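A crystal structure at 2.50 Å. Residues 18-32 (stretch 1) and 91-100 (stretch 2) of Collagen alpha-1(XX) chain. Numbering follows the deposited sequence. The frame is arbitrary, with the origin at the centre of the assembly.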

# COMPACT_ATOMS: atom_id res chain seq x y z
N VAL A 18 8.10 -4.88 -0.82
CA VAL A 18 9.39 -4.42 -0.32
C VAL A 18 9.32 -2.97 0.14
O VAL A 18 9.09 -2.06 -0.66
CB VAL A 18 10.50 -4.57 -1.39
CG1 VAL A 18 11.85 -4.17 -0.83
CG2 VAL A 18 10.54 -5.99 -1.93
N LEU A 19 9.55 -2.74 1.43
CA LEU A 19 9.50 -1.41 2.01
C LEU A 19 10.92 -0.90 2.30
O LEU A 19 11.56 -1.35 3.24
CB LEU A 19 8.67 -1.39 3.30
CG LEU A 19 7.26 -2.00 3.34
CD1 LEU A 19 7.29 -3.52 3.40
CD2 LEU A 19 6.47 -1.45 4.51
N SER A 20 11.40 0.03 1.47
CA SER A 20 12.79 0.49 1.59
C SER A 20 12.90 2.02 1.59
O SER A 20 11.90 2.72 1.66
CB SER A 20 13.64 -0.09 0.47
OG SER A 20 13.16 0.31 -0.80
N GLN A 21 14.14 2.51 1.47
CA GLN A 21 14.44 3.94 1.44
C GLN A 21 13.70 4.69 2.53
O GLN A 21 13.06 5.71 2.28
CB GLN A 21 14.11 4.54 0.07
CG GLN A 21 14.79 3.86 -1.09
CD GLN A 21 14.45 4.49 -2.43
OE1 GLN A 21 13.83 5.55 -2.48
NE2 GLN A 21 14.85 3.84 -3.51
N VAL A 22 13.80 4.17 3.75
CA VAL A 22 13.06 4.72 4.87
C VAL A 22 13.77 5.96 5.38
O VAL A 22 14.94 5.91 5.75
CB VAL A 22 12.93 3.70 6.02
CG1 VAL A 22 12.05 4.25 7.12
CG2 VAL A 22 12.39 2.39 5.49
N THR A 23 13.06 7.08 5.38
CA THR A 23 13.59 8.32 5.92
C THR A 23 12.73 8.76 7.09
O THR A 23 11.90 7.99 7.59
CB THR A 23 13.65 9.43 4.85
OG1 THR A 23 12.34 9.97 4.64
CG2 THR A 23 14.20 8.87 3.53
N SER A 24 12.92 9.99 7.53
CA SER A 24 12.12 10.55 8.61
C SER A 24 10.68 10.81 8.18
O SER A 24 9.77 10.83 9.02
CB SER A 24 12.75 11.85 9.12
OG SER A 24 13.76 12.31 8.23
N SER A 25 10.47 10.99 6.88
CA SER A 25 9.16 11.38 6.38
C SER A 25 8.67 10.57 5.19
O SER A 25 7.57 10.81 4.68
CB SER A 25 9.18 12.87 6.01
OG SER A 25 10.07 13.11 4.93
N SER A 26 9.46 9.61 4.74
CA SER A 26 9.12 8.84 3.54
C SER A 26 9.55 7.37 3.61
O SER A 26 10.51 7.02 4.29
CB SER A 26 9.75 9.47 2.30
OG SER A 26 11.12 9.11 2.20
N ILE A 27 8.81 6.53 2.90
CA ILE A 27 9.24 5.15 2.67
C ILE A 27 9.00 4.82 1.21
O ILE A 27 8.18 5.46 0.54
CB ILE A 27 8.47 4.12 3.52
CG1 ILE A 27 7.03 3.97 3.04
CG2 ILE A 27 8.58 4.44 5.01
CD1 ILE A 27 6.39 2.65 3.40
N ARG A 28 9.73 3.84 0.68
CA ARG A 28 9.40 3.39 -0.66
C ARG A 28 8.68 2.07 -0.57
O ARG A 28 8.99 1.22 0.26
CB ARG A 28 10.63 3.26 -1.55
CG ARG A 28 10.32 3.66 -2.98
CD ARG A 28 11.51 3.58 -3.92
NE ARG A 28 11.66 4.80 -4.73
CZ ARG A 28 10.75 5.29 -5.57
NH1 ARG A 28 11.02 6.40 -6.24
NH2 ARG A 28 9.58 4.69 -5.75
N LEU A 29 7.69 1.91 -1.45
CA LEU A 29 6.90 0.70 -1.50
C LEU A 29 7.19 -0.00 -2.81
O LEU A 29 7.24 0.64 -3.86
CB LEU A 29 5.42 1.03 -1.38
CG LEU A 29 4.53 -0.01 -0.71
CD1 LEU A 29 5.12 -0.40 0.64
CD2 LEU A 29 3.15 0.57 -0.56
N SER A 30 7.40 -1.31 -2.75
CA SER A 30 7.68 -2.07 -3.95
C SER A 30 6.99 -3.43 -3.90
O SER A 30 6.92 -4.06 -2.84
CB SER A 30 9.19 -2.24 -4.13
OG SER A 30 9.76 -1.10 -4.75
N TRP A 31 6.53 -3.90 -5.05
CA TRP A 31 5.79 -5.15 -5.11
C TRP A 31 5.99 -5.82 -6.47
O TRP A 31 6.38 -5.17 -7.42
CB TRP A 31 4.31 -4.87 -4.85
CG TRP A 31 3.69 -3.88 -5.82
CD1 TRP A 31 3.06 -4.17 -7.00
CD2 TRP A 31 3.67 -2.45 -5.70
NE1 TRP A 31 2.64 -3.01 -7.61
CE2 TRP A 31 3.00 -1.94 -6.83
CE3 TRP A 31 4.14 -1.56 -4.73
CZ2 TRP A 31 2.80 -0.58 -7.02
CZ3 TRP A 31 3.93 -0.20 -4.93
CH2 TRP A 31 3.27 0.28 -6.06
N THR A 32 5.75 -7.13 -6.54
CA THR A 32 5.82 -7.80 -7.83
C THR A 32 4.41 -8.01 -8.40
O THR A 32 3.64 -8.80 -7.87
CB THR A 32 6.55 -9.16 -7.74
OG1 THR A 32 7.91 -8.94 -7.34
CG2 THR A 32 6.54 -9.87 -9.08
N GLY A 91 -4.66 -7.58 -0.62
CA GLY A 91 -3.33 -7.15 -1.01
C GLY A 91 -2.20 -7.46 -0.05
O GLY A 91 -2.33 -8.29 0.86
N LEU A 92 -1.09 -6.76 -0.24
CA LEU A 92 0.10 -6.95 0.57
C LEU A 92 0.13 -5.93 1.69
O LEU A 92 -0.38 -4.82 1.54
CB LEU A 92 1.36 -6.80 -0.29
CG LEU A 92 1.45 -7.58 -1.60
CD1 LEU A 92 2.67 -7.16 -2.40
CD2 LEU A 92 1.51 -9.07 -1.31
N ARG A 93 0.74 -6.30 2.81
CA ARG A 93 0.93 -5.33 3.87
C ARG A 93 2.11 -5.64 4.77
O ARG A 93 2.60 -6.77 4.82
CB ARG A 93 -0.35 -5.18 4.70
CG ARG A 93 -0.79 -6.41 5.45
CD ARG A 93 -1.98 -6.06 6.33
NE ARG A 93 -2.97 -7.13 6.42
CZ ARG A 93 -4.14 -7.01 7.04
NH1 ARG A 93 -4.46 -5.86 7.63
NH2 ARG A 93 -4.99 -8.03 7.07
N GLY A 94 2.58 -4.61 5.46
CA GLY A 94 3.70 -4.74 6.38
C GLY A 94 3.84 -3.53 7.29
O GLY A 94 3.26 -2.47 7.03
N LEU A 95 4.63 -3.69 8.35
CA LEU A 95 4.87 -2.60 9.29
C LEU A 95 6.26 -2.02 9.06
O LEU A 95 7.24 -2.76 8.94
CB LEU A 95 4.75 -3.09 10.73
CG LEU A 95 3.38 -3.57 11.22
CD1 LEU A 95 3.55 -4.30 12.54
CD2 LEU A 95 2.42 -2.40 11.37
N VAL A 96 6.34 -0.70 9.01
CA VAL A 96 7.62 -0.02 8.95
C VAL A 96 7.63 1.21 9.86
O VAL A 96 6.67 1.97 9.89
CB VAL A 96 7.98 0.39 7.50
CG1 VAL A 96 6.88 1.25 6.89
CG2 VAL A 96 9.32 1.10 7.45
N THR A 97 8.71 1.38 10.61
CA THR A 97 8.86 2.54 11.48
C THR A 97 9.83 3.52 10.83
O THR A 97 10.95 3.14 10.48
CB THR A 97 9.37 2.15 12.89
OG1 THR A 97 8.39 1.33 13.54
CG2 THR A 97 9.59 3.40 13.74
N THR A 98 9.39 4.76 10.64
CA THR A 98 10.22 5.77 10.01
C THR A 98 11.42 6.13 10.89
O THR A 98 11.37 5.99 12.11
CB THR A 98 9.42 7.06 9.67
OG1 THR A 98 8.81 7.58 10.86
CG2 THR A 98 8.34 6.78 8.65
N ALA A 99 12.50 6.57 10.25
CA ALA A 99 13.70 7.01 10.95
C ALA A 99 13.39 8.17 11.91
O ALA A 99 12.42 8.89 11.71
CB ALA A 99 14.77 7.41 9.94
N PRO A 100 14.22 8.34 12.96
CA PRO A 100 14.01 9.42 13.93
C PRO A 100 14.11 10.82 13.32
O PRO A 100 14.99 11.07 12.49
CB PRO A 100 15.13 9.19 14.95
CG PRO A 100 15.44 7.74 14.84
CD PRO A 100 15.29 7.42 13.39
OXT PRO A 100 13.33 11.71 13.64

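Strands that share no backbone ladder can still be joined by their side chains, and these two stretches of the collagen alpha-1(XX) chain are a compact example. Residues 18-20 and 27-32 pair with each other through their backbones, while strand 92-97 packs against them, alternating its side chains: those of Leu-92 and Val-96 point toward the first stretch, those of Arg-93, Leu-95 and Thr-97 away.

Val-96 is the centre of the contact. With chi1 at 56° (p), Val-96 CG1 lies 3.6 Å from Leu-19 CD2 and 3.8 Å from Ile-27 CD1, and Val-96 CG2 lies 3.9 Å from Val-22 CG2 and 4.2 Å from Ile-27 CG2. The branch at CB places two methyls among Leu-19, Val-22 and Ile-27. Leu-19 (m, p) brings CD2 to Val-96 CG1 and, at 4.2 Å, to Gly-94 O; a CB on Gly-94 would stand a tight 3.5 Å from Leu-19 CD1. Ile-27, with chi1 p and chi2 t, extends CD1 toward Val-96, while Ile-27 CG2 lies 4.3 Å from Thr-98 CG2.

Farther along, Trp-31 (chi1 58°, p) starts toward the second stretch, but its indole leads away, so the contact falls to Trp-31 CB, 3.7 Å from CD1 of Leu-92, itself extended at chi2 (t).

Beyond the strand, backbone polar contacts join the side-chain packing: Val-22 (chi1 t) sets CG1 3.7 Å from Thr-98 CA, and the buried Thr-98 sets CB 3.4 Å from Thr-23 O. Ala-99 N donates to Thr-23 O at 3.1 Å, the sole hydrogen bond between the stretches, and Ser-24 CA approaches Ala-99 O at 3.5 Å in a CA-H...O contact. The side chain of Thr-23 points away and works locally: in the p rotamer Thr-23 OG1 accepts from Ser-25 N at 3.1 Å and shares a hydrogen bond with Ser-26 OG at 2.9 Å. In all, 495 Å² is buried, both sides summed.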